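Long-range contacts in serine acetyltransferase (Entamoeba histolytica, PDB 3P47), which probably catalyses the O-acetylation of L-serine by acetyl-CoA, a step in cysteine biosynthesis, and holds L-cysteine in this crystal structure: residues Pro170-Lys175 and Glu190-Gly195; Glu196-Tyr201 and Pro226-Tyr231; Val204-Met209 and Ala238-Asn243. All coordinates share one frame; numbering follows the deposited sequence.

Contact 1. Residues Pro170-Lys175 and Glu190-Gly195; sequences PGASIK and ETAIIG
Ser173 pairs with Ile193, and Ile174 with Ile194, as two parallel bridges; the segments run the same way, their end-to-end directions differing by only 9°. Three backbone bonds establish the register: Ser173 N reaches Ala192 O at 3.0 Å, Ile194 N donates to Ser173 O, and Lys175 N donates to Ile194 O. The middle one is the shortest, 2.7 Å from Ile194 N to Ser173 O.

The side chain of Lys175 can be traced outward from the end of this ladder. Lys175 CB sits 3.5 Å from Gly195 C, CG passes 3.8 Å from Ile194 O, and CD rests against Gly195 CA at 3.7 Å. With CG turned anti to its own carbonyl carbon (chi1 -78°) and the chain extended beyond, CE and NZ then carry the charge away from the neighbouring coil, so the contact is made by the aliphatic stem.

Ile174 and Ile194 lie side by side on the face that looks into the fold, CG2 to CG2 at 4.1 Å, and Ile194 also touches Ile188 there. On the opposite face the packing is tighter: Ile193, bent at chi2, brings CD1 to 3.3 Å from Ser173 CB. Beside it a water joins Ser173 OG to Ile194 O, so that this carbonyl oxygen accepts from both the water and Lys175 N.

Beyond the strands, Glu190 turns from the other segment; its carboxylate is held by Tyr145 and by a salt bridge to Arg224. Equivalent short parallel strands stacked one coil above the next, with aliphatic residues such as Ile174 and Ile194 facing inward, are the signature of the left-handed parallel beta-helix of the hexapeptide-repeat transferases.

Contact 2. Residues Glu196-Tyr201 and Pro226-Tyr231; sequences EWCRIY and PTVGDY
Trp197 and Tyr231 both turn CG anti to their own carbonyl carbon, chi1 -83° and -60°, and both have backbone angles in the left-handed helical region, which sends the two rings out from the chain on the same side. They occupy equivalent corners of successive coils of the left-handed parallel beta-helix, and the matching turns let the rings pile up.

The planes of the tryptophan five-membered ring and the tyrosine ring differ by 11°, yet they are slid apart, with centroids 4.6 Å from each other, and overlap little. Trp197 CB stands over one face of Tyr231, 3.9 Å from its centroid, in a CH-pi contact. The pile continues in both directions: His177 stacks on Trp197, and the ring of His249 meets that of Tyr231.

In the backbone of the same corner, polar groups tie the coils together. Tyr231 N donates to Glu196 O at 2.9 Å. Glu196 N donates to Asp230 OD1 at 2.7 Å, meeting the oxygen on its anti side and well out of the carboxylate plane. A water gives one hydrogen to Glu196 O and the other to Gly229 O, so Glu196 O accepts twice. At the outer end of the aromatic pair, Tyr231 OH lies 3.4 Å from Trp197 CD1.

Contact 3. Residues Val204-Met209 and Ala238-Asn243; sequences VTLGAM and AKVLGN. With CYS (cysteine), chain B.
Leu241 lays CD2 over one face of the peptide group joining Gly207 to Ala208, 3.6 Å from Ala208 N, while at the edge of the same flat group Gly242 N donates to Gly207 O in the carbonyl plane, at 2.9 Å. Two residues back, Thr205 O accepts from Val240 N at 2.8 Å, but from a donor tilted 23° out of plane, and Val240 CB also rests against this oxygen.

Two further backbone bonds, Thr205 N to Ala238 O and Gly207 N to Val240 O, complete the ladder. With strand directions only 8° apart and axes 4.8 Å from each other, this is one parallel face of the left-handed beta-helix formed by hexapeptide repeats. Leu206 and Val240 point together into its interior, where Leu206 CD2 reaches Val240 CB at 3.6 Å.

On the other face Leu241 touches two partners with its two methyls. Its CD2 meets Thr205 CG2, and its CD1 lies 3.5 Å from Met209 CG; a bend at chi3 of -66° folds the methionine back so that CE meets this same methyl. This face turns to another subunit: Thr205 OG1 bonds to Gln202 of the second subunit. Lys239 NZ bonds to Gly237 O and to Asn255 of the second subunit, and the lysine lies close to a sulfate ion.

Past the strand, Ala208 borders the bound cysteine, with Ala208 O 3.3 Å from the ligand's CB; hydrogen bonds to the ligand come from His210 and Arg224, and from Asp116 and Asp181 of the second subunit.

Overall arrangement
The three contacts sample one left-handed beta-helix. Contacts 1 and 2 are about 10 Å apart between centres and meet in one sheet, where strand 227-228 lies next to strand 193-194: Val228 N is 2.7 Å from Ile193 O, a probable hydrogen bond. Contact 3, about 13 Å from either by centres, is on a different sheet and meets both inside the helix, with Leu206 CD1 3.6 Å from Ile194 CD1 and Pro226 CD 3.4 Å from Gly207 N. Contacts 1 and 3 border the cysteine pocket: Ala208 lines it, the Glu190 side chain is about 5 Å away, and Arg224 binds both ligand and Glu190. The side chain of Trp197 in contact 2 is about 14 Å from a bound cysteine.

Contact 1. Residues Pro170-Lys175 and Glu190-Gly195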
loop_
_atom_site.group_PDB
_atom_site.type_symbol
_atom_site.label_atom_id
_atom_site.label_comp_id
_atom_site.label_asym_id
_atom_site.label_seq_id
_atom_site.Cartn_x
_atom_site.Cartn_y
_atom_site.Cartn_z
ATOM N N PRO A 170 -8.504 -12.144 -9.625
ATOM C CA PRO A 170 -8.147 -13.537 -9.874
ATOM C C PRO A 170 -8.618 -14.070 -11.228
ATOM O O PRO A 170 -8.034 -15.005 -11.733
ATOM C CB PRO A 170 -8.823 -14.304 -8.708
ATOM C CG PRO A 170 -9.863 -13.373 -8.126
ATOM C CD PRO A 170 -9.247 -11.988 -8.356
ATOM N N GLY A 171 -9.630 -13.444 -11.831
ATOM C CA GLY A 171 -10.052 -13.788 -13.191
ATOM C C GLY A 171 -9.163 -13.346 -14.345
ATOM O O GLY A 171 -9.244 -13.908 -15.426
ATOM N N ALA A 172 -8.313 -12.334 -14.139
ATOM C CA ALA A 172 -7.313 -11.979 -15.156
ATOM C C ALA A 172 -6.558 -13.203 -15.674
ATOM O O ALA A 172 -6.246 -14.127 -14.910
ATOM C CB ALA A 172 -6.300 -10.939 -14.578
ATOM N N SER A 173 -6.259 -13.188 -16.968
ATOM C CA SER A 173 -5.539 -14.272 -17.611
ATOM C C SER A 173 -4.180 -13.724 -18.042
ATOM O O SER A 173 -4.110 -12.871 -18.905
ATOM C CB SER A 173 -6.346 -14.791 -18.811
ATOM O OG SER A 173 -5.554 -15.604 -19.657
ATOM N N ILE A 174 -3.105 -14.237 -17.459
ATOM C CA ILE A 174 -1.755 -13.707 -17.762
ATOM C C ILE A 174 -0.772 -14.825 -18.121
ATOM O O ILE A 174 -0.602 -15.771 -17.366
ATOM C CB ILE A 174 -1.215 -12.927 -16.561
ATOM C CG1 ILE A 174 -2.270 -11.938 -16.042
ATOM C CG2 ILE A 174 0.107 -12.170 -16.886
ATOM C CD1 ILE A 174 -1.779 -11.114 -14.798
ATOM N N LYS A 175 -0.095 -14.678 -19.262
ATOM C CA LYS A 175 0.891 -15.643 -19.717
ATOM C C LYS A 175 2.220 -15.478 -18.965
ATOM O O LYS A 175 2.302 -14.630 -18.076
ATOM C CB LYS A 175 1.049 -15.524 -21.242
ATOM C CG LYS A 175 -0.094 -16.204 -21.943
ATOM C CD LYS A 175 -0.015 -16.035 -23.433
ATOM C CE LYS A 175 -0.991 -16.979 -24.142
ATOM N NZ LYS A 175 -1.132 -16.538 -25.565
ATOM N N GLU A 190 -10.808 -8.263 -13.882
ATOM C CA GLU A 190 -11.404 -9.590 -13.981
ATOM C C GLU A 190 -11.340 -10.231 -15.373
ATOM O O GLU A 190 -11.168 -11.431 -15.484
ATOM C CB GLU A 190 -12.875 -9.519 -13.522
ATOM C CG GLU A 190 -13.549 -10.913 -13.528
ATOM C CD GLU A 190 -14.886 -10.952 -12.783
ATOM O OE1 GLU A 190 -15.305 -12.050 -12.369
ATOM O OE2 GLU A 190 -15.500 -9.900 -12.614
ATOM N N THR A 191 -11.524 -9.439 -16.415
ATOM C CA THR A 191 -11.569 -9.994 -17.743
ATOM C C THR A 191 -10.407 -9.595 -18.605
ATOM O O THR A 191 -10.403 -9.861 -19.805
ATOM C CB THR A 191 -12.926 -9.740 -18.458
ATOM O OG1 THR A 191 -13.085 -8.348 -18.717
ATOM C CG2 THR A 191 -14.042 -10.240 -17.582
ATOM N N ALA A 192 -9.392 -9.014 -17.982
ATOM C CA ALA A 192 -8.137 -8.721 -18.694
ATOM C C ALA A 192 -7.459 -9.983 -19.243
ATOM O O ALA A 192 -7.470 -11.044 -18.610
ATOM C CB ALA A 192 -7.203 -7.931 -17.756
ATOM N N ILE A 193 -6.848 -9.868 -20.427
ATOM C CA ILE A 193 -6.044 -10.974 -20.978
ATOM C C ILE A 193 -4.719 -10.399 -21.359
ATOM O O ILE A 193 -4.667 -9.409 -22.095
ATOM C CB ILE A 193 -6.713 -11.609 -22.251
ATOM C CG1 ILE A 193 -8.128 -12.070 -21.969
ATOM C CG2 ILE A 193 -5.881 -12.769 -22.827
ATOM C CD1 ILE A 193 -8.276 -13.050 -20.903
ATOM N N ILE A 194 -3.642 -11.002 -20.842
ATOM C CA ILE A 194 -2.325 -10.471 -21.077
ATOM C C ILE A 194 -1.421 -11.600 -21.633
ATOM O O ILE A 194 -1.331 -12.699 -21.067
ATOM C CB ILE A 194 -1.721 -9.907 -19.754
ATOM C CG1 ILE A 194 -2.604 -8.788 -19.198
ATOM C CG2 ILE A 194 -0.243 -9.572 -19.982
ATOM C CD1 ILE A 194 -2.178 -8.286 -17.812
ATOM N N GLY A 195 -0.756 -11.310 -22.738
ATOM C CA GLY A 195 0.097 -12.292 -23.408
ATOM C C GLY A 195 1.462 -12.413 -22.756
ATOM O O GLY A 195 1.664 -11.971 -21.613
HETATM O O HOH W 1 -3.332 -14.736 -21.219
#

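Contact 2. Residues Glu196-Tyr201 and Pro226-Tyr231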
loop_
_atom_site.group_PDB
_atom_site.type_symbol
_atom_site.label_atom_id
_atom_site.label_comp_id
_atom_site.label_asym_id
_atom_site.label_seq_id
_atom_site.Cartn_x
_atom_site.Cartn_y
_atom_site.Cartn_z
ATOM N N GLU A 196 2.413 -12.984 -23.502
ATOM C CA GLU A 196 3.738 -13.321 -22.976
ATOM C C GLU A 196 4.633 -12.072 -22.952
ATOM O O GLU A 196 4.452 -11.135 -23.752
ATOM C CB GLU A 196 4.394 -14.409 -23.868
ATOM C CG GLU A 196 5.545 -15.184 -23.220
ATOM C CD GLU A 196 5.130 -16.384 -22.357
ATOM O OE1 GLU A 196 6.008 -16.930 -21.644
ATOM O OE2 GLU A 196 3.949 -16.792 -22.375
ATOM N N TRP A 197 5.614 -12.064 -22.049
ATOM C CA TRP A 197 6.579 -10.949 -22.006
ATOM C C TRP A 197 5.874 -9.599 -21.911
ATOM O O TRP A 197 6.172 -8.650 -22.670
ATOM C CB TRP A 197 7.503 -10.986 -23.242
ATOM C CG TRP A 197 8.646 -11.931 -23.067
ATOM C CD1 TRP A 197 8.792 -13.163 -23.625
ATOM C CD2 TRP A 197 9.808 -11.699 -22.277
ATOM N NE1 TRP A 197 9.987 -13.727 -23.225
ATOM C CE2 TRP A 197 10.636 -12.833 -22.410
ATOM C CE3 TRP A 197 10.254 -10.609 -21.496
ATOM C CZ2 TRP A 197 11.865 -12.947 -21.750
ATOM C CZ3 TRP A 197 11.476 -10.729 -20.818
ATOM C CH2 TRP A 197 12.271 -11.892 -20.970
ATOM N N CYS A 198 4.924 -9.492 -20.971
ATOM C CA CYS A 198 4.374 -8.190 -20.655
ATOM C C CYS A 198 5.172 -7.537 -19.531
ATOM O O CYS A 198 5.440 -8.174 -18.524
ATOM C CB CYS A 198 2.874 -8.309 -20.287
ATOM S SG CYS A 198 2.086 -6.696 -20.172
ATOM N N ARG A 199 5.562 -6.285 -19.742
ATOM C CA ARG A 199 6.257 -5.506 -18.743
ATOM C C ARG A 199 5.418 -4.315 -18.343
ATOM O O ARG A 199 5.121 -3.458 -19.151
ATOM C CB ARG A 199 7.643 -5.063 -19.266
ATOM C CG ARG A 199 8.465 -4.259 -18.257
ATOM C CD ARG A 199 9.876 -3.938 -18.838
ATOM N NE ARG A 199 10.603 -5.137 -19.222
ATOM C CZ ARG A 199 11.606 -5.196 -20.099
ATOM N NH1 ARG A 199 12.034 -4.111 -20.740
ATOM N NH2 ARG A 199 12.185 -6.366 -20.340
ATOM N N ILE A 200 5.054 -4.242 -17.076
ATOM C CA ILE A 200 4.124 -3.191 -16.600
ATOM C C ILE A 200 4.753 -2.418 -15.454
ATOM O O ILE A 200 5.344 -3.004 -14.596
ATOM C CB ILE A 200 2.813 -3.847 -16.115
ATOM C CG1 ILE A 200 2.038 -4.396 -17.316
ATOM C CG2 ILE A 200 1.926 -2.855 -15.289
ATOM C CD1 ILE A 200 0.882 -5.348 -16.875
ATOM N N TYR A 201 4.599 -1.094 -15.475
ATOM C CA TYR A 201 5.089 -0.224 -14.427
ATOM C C TYR A 201 4.044 0.212 -13.411
ATOM O O TYR A 201 2.850 -0.090 -13.524
ATOM C CB TYR A 201 5.782 0.985 -15.071
ATOM C CG TYR A 201 7.107 0.561 -15.674
ATOM C CD1 TYR A 201 8.263 0.462 -14.877
ATOM C CD2 TYR A 201 7.199 0.184 -17.014
ATOM C CE1 TYR A 201 9.492 0.040 -15.401
ATOM C CE2 TYR A 201 8.435 -0.266 -17.546
ATOM C CZ TYR A 201 9.557 -0.327 -16.740
ATOM O OH TYR A 201 10.770 -0.746 -17.248
ATOM N N PRO A 226 -9.087 -4.779 -21.078
ATOM C CA PRO A 226 -8.370 -4.950 -22.364
ATOM C C PRO A 226 -7.765 -6.341 -22.613
ATOM O O PRO A 226 -7.547 -7.125 -21.688
ATOM C CB PRO A 226 -7.271 -3.874 -22.298
ATOM C CG PRO A 226 -7.711 -2.922 -21.150
ATOM C CD PRO A 226 -8.373 -3.848 -20.174
ATOM N N THR A 227 -7.478 -6.645 -23.871
ATOM C CA THR A 227 -6.700 -7.848 -24.195
ATOM C C THR A 227 -5.397 -7.333 -24.767
ATOM O O THR A 227 -5.413 -6.479 -25.655
ATOM C CB THR A 227 -7.443 -8.758 -25.225
ATOM O OG1 THR A 227 -8.547 -9.407 -24.577
ATOM C CG2 THR A 227 -6.498 -9.848 -25.803
ATOM N N VAL A 228 -4.282 -7.824 -24.233
ATOM C CA VAL A 228 -2.937 -7.313 -24.528
ATOM C C VAL A 228 -2.156 -8.487 -25.129
ATOM O O VAL A 228 -2.188 -9.580 -24.598
ATOM C CB VAL A 228 -2.256 -6.787 -23.230
ATOM C CG1 VAL A 228 -0.852 -6.316 -23.470
ATOM C CG2 VAL A 228 -3.075 -5.649 -22.570
ATOM N N GLY A 229 -1.450 -8.239 -26.234
ATOM C CA GLY A 229 -0.714 -9.292 -26.930
ATOM C C GLY A 229 0.624 -9.562 -26.274
ATOM O O GLY A 229 0.761 -9.424 -25.046
ATOM N N ASP A 230 1.616 -9.953 -27.083
ATOM C CA ASP A 230 2.916 -10.323 -26.567
ATOM C C ASP A 230 3.916 -9.188 -26.711
ATOM O O ASP A 230 3.741 -8.304 -27.539
ATOM C CB ASP A 230 3.469 -11.581 -27.274
ATOM C CG ASP A 230 2.531 -12.788 -27.197
ATOM O OD1 ASP A 230 1.837 -12.999 -26.174
ATOM O OD2 ASP A 230 2.523 -13.577 -28.177
ATOM N N TYR A 231 4.966 -9.224 -25.892
ATOM C CA TYR A 231 6.032 -8.206 -25.900
ATOM C C TYR A 231 5.522 -6.773 -25.820
ATOM O O TYR A 231 5.948 -5.907 -26.587
ATOM C CB TYR A 231 6.987 -8.386 -27.098
ATOM C CG TYR A 231 7.661 -9.725 -27.079
ATOM C CD1 TYR A 231 8.847 -9.916 -26.363
ATOM C CD2 TYR A 231 7.108 -10.823 -27.746
ATOM C CE1 TYR A 231 9.476 -11.149 -26.331
ATOM C CE2 TYR A 231 7.742 -12.089 -27.705
ATOM C CZ TYR A 231 8.926 -12.228 -26.984
ATOM O OH TYR A 231 9.589 -13.446 -26.910
HETATM O O HOH W 2 2.880 -8.688 -23.517
#

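Contact 3. Residues Val204-Met209 and Ala238-Asn243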
loop_
_atom_site.group_PDB
_atom_site.type_symbol
_atom_site.label_atom_id
_atom_site.label_comp_id
_atom_site.label_asym_id
_atom_site.label_seq_id
_atom_site.Cartn_x
_atom_site.Cartn_y
_atom_site.Cartn_z
ATOM N N VAL A 204 -0.164 1.610 -13.540
ATOM C CA VAL A 204 -0.804 1.180 -14.785
ATOM C C VAL A 204 -2.162 0.523 -14.501
ATOM O O VAL A 204 -2.280 -0.341 -13.620
ATOM C CB VAL A 204 0.103 0.196 -15.561
ATOM C CG1 VAL A 204 -0.687 -0.606 -16.587
ATOM C CG2 VAL A 204 1.272 0.917 -16.220
ATOM N N THR A 205 -3.174 0.885 -15.271
ATOM C CA THR A 205 -4.474 0.197 -15.202
ATOM C C THR A 205 -4.712 -0.521 -16.523
ATOM O O THR A 205 -4.576 0.092 -17.581
ATOM C CB THR A 205 -5.661 1.184 -14.947
ATOM O OG1 THR A 205 -5.642 1.642 -13.580
ATOM C CG2 THR A 205 -7.027 0.474 -15.176
ATOM N N LEU A 206 -5.075 -1.798 -16.435
ATOM C CA LEU A 206 -5.627 -2.547 -17.577
ATOM C C LEU A 206 -7.008 -2.903 -17.066
ATOM O O LEU A 206 -7.196 -3.906 -16.371
ATOM C CB LEU A 206 -4.781 -3.804 -17.831
ATOM C CG LEU A 206 -3.416 -3.556 -18.488
ATOM C CD1 LEU A 206 -2.545 -4.797 -18.519
ATOM C CD2 LEU A 206 -3.615 -3.050 -19.930
ATOM N N GLY A 207 -7.971 -2.034 -17.340
ATOM C CA GLY A 207 -9.169 -2.053 -16.513
ATOM C C GLY A 207 -10.351 -1.460 -17.213
ATOM O O GLY A 207 -10.444 -1.543 -18.426
ATOM N N ALA A 208 -11.267 -0.903 -16.422
ATOM C CA ALA A 208 -12.454 -0.257 -16.948
ATOM C C ALA A 208 -12.902 0.785 -15.925
ATOM O O ALA A 208 -12.580 0.682 -14.720
ATOM C CB ALA A 208 -13.576 -1.287 -17.172
ATOM N N MET A 209 -13.647 1.767 -16.418
ATOM C CA MET A 209 -14.330 2.752 -15.588
ATOM C C MET A 209 -15.815 2.716 -15.930
ATOM O O MET A 209 -16.169 2.528 -17.086
ATOM C CB MET A 209 -13.881 4.132 -15.987
ATOM C CG MET A 209 -12.484 4.492 -15.733
ATOM S SD MET A 209 -12.485 6.264 -15.991
ATOM C CE MET A 209 -12.840 6.456 -17.745
ATOM N N ALA A 238 0.022 4.870 -17.293
ATOM C CA ALA A 238 -0.862 4.592 -18.423
ATOM C C ALA A 238 -2.178 3.953 -17.956
ATOM O O ALA A 238 -2.183 3.015 -17.125
ATOM C CB ALA A 238 -0.168 3.706 -19.439
ATOM N N LYS A 239 -3.290 4.446 -18.500
ATOM C CA LYS A 239 -4.615 3.923 -18.179
ATOM C C LYS A 239 -5.207 3.338 -19.446
ATOM O O LYS A 239 -5.628 4.102 -20.365
ATOM C CB LYS A 239 -5.553 5.040 -17.678
ATOM C CG LYS A 239 -5.064 5.899 -16.479
ATOM C CD LYS A 239 -4.841 5.014 -15.278
ATOM C CE LYS A 239 -4.409 5.795 -14.038
ATOM N NZ LYS A 239 -3.056 6.372 -14.191
ATOM N N VAL A 240 -5.261 2.010 -19.499
ATOM C CA VAL A 240 -5.797 1.282 -20.660
ATOM C C VAL A 240 -7.151 0.676 -20.268
ATOM O O VAL A 240 -7.208 -0.220 -19.425
ATOM C CB VAL A 240 -4.808 0.177 -21.054
ATOM C CG1 VAL A 240 -5.249 -0.547 -22.337
ATOM C CG2 VAL A 240 -3.404 0.781 -21.191
ATOM N N LEU A 241 -8.231 1.191 -20.868
ATOM C CA LEU A 241 -9.576 0.953 -20.369
ATOM C C LEU A 241 -10.528 0.399 -21.424
ATOM O O LEU A 241 -10.525 0.832 -22.581
ATOM C CB LEU A 241 -10.152 2.248 -19.781
ATOM C CG LEU A 241 -9.387 2.902 -18.590
ATOM C CD1 LEU A 241 -10.010 4.234 -18.205
ATOM C CD2 LEU A 241 -9.392 2.025 -17.343
ATOM N N GLY A 242 -11.340 -0.562 -21.000
ATOM C CA GLY A 242 -12.435 -1.038 -21.829
ATOM C C GLY A 242 -12.110 -2.342 -22.502
ATOM O O GLY A 242 -11.003 -2.897 -22.364
ATOM N N ASN A 243 -13.089 -2.836 -23.245
ATOM C CA ASN A 243 -12.906 -4.070 -23.964
ATOM C C ASN A 243 -12.232 -3.706 -25.289
ATOM O O ASN A 243 -12.900 -3.644 -26.315
ATOM C CB ASN A 243 -14.261 -4.750 -24.206
ATOM C CG ASN A 243 -14.120 -6.057 -24.989
ATOM O OD1 ASN A 243 -13.030 -6.641 -25.061
ATOM N ND2 ASN A 243 -15.223 -6.519 -25.582
HETATM N N CYS B . -14.170 -3.068 -10.741
HETATM C CA CYS B . -14.718 -2.620 -12.056
HETATM C C CYS B . -14.876 -3.798 -13.035
HETATM O O CYS B . -15.209 -3.605 -14.181
HETATM C CB CYS B . -13.777 -1.575 -12.643
HETATM S SG CYS B . -12.311 -2.394 -13.087
HETATM O OXT CYS B . -14.654 -4.953 -12.702
#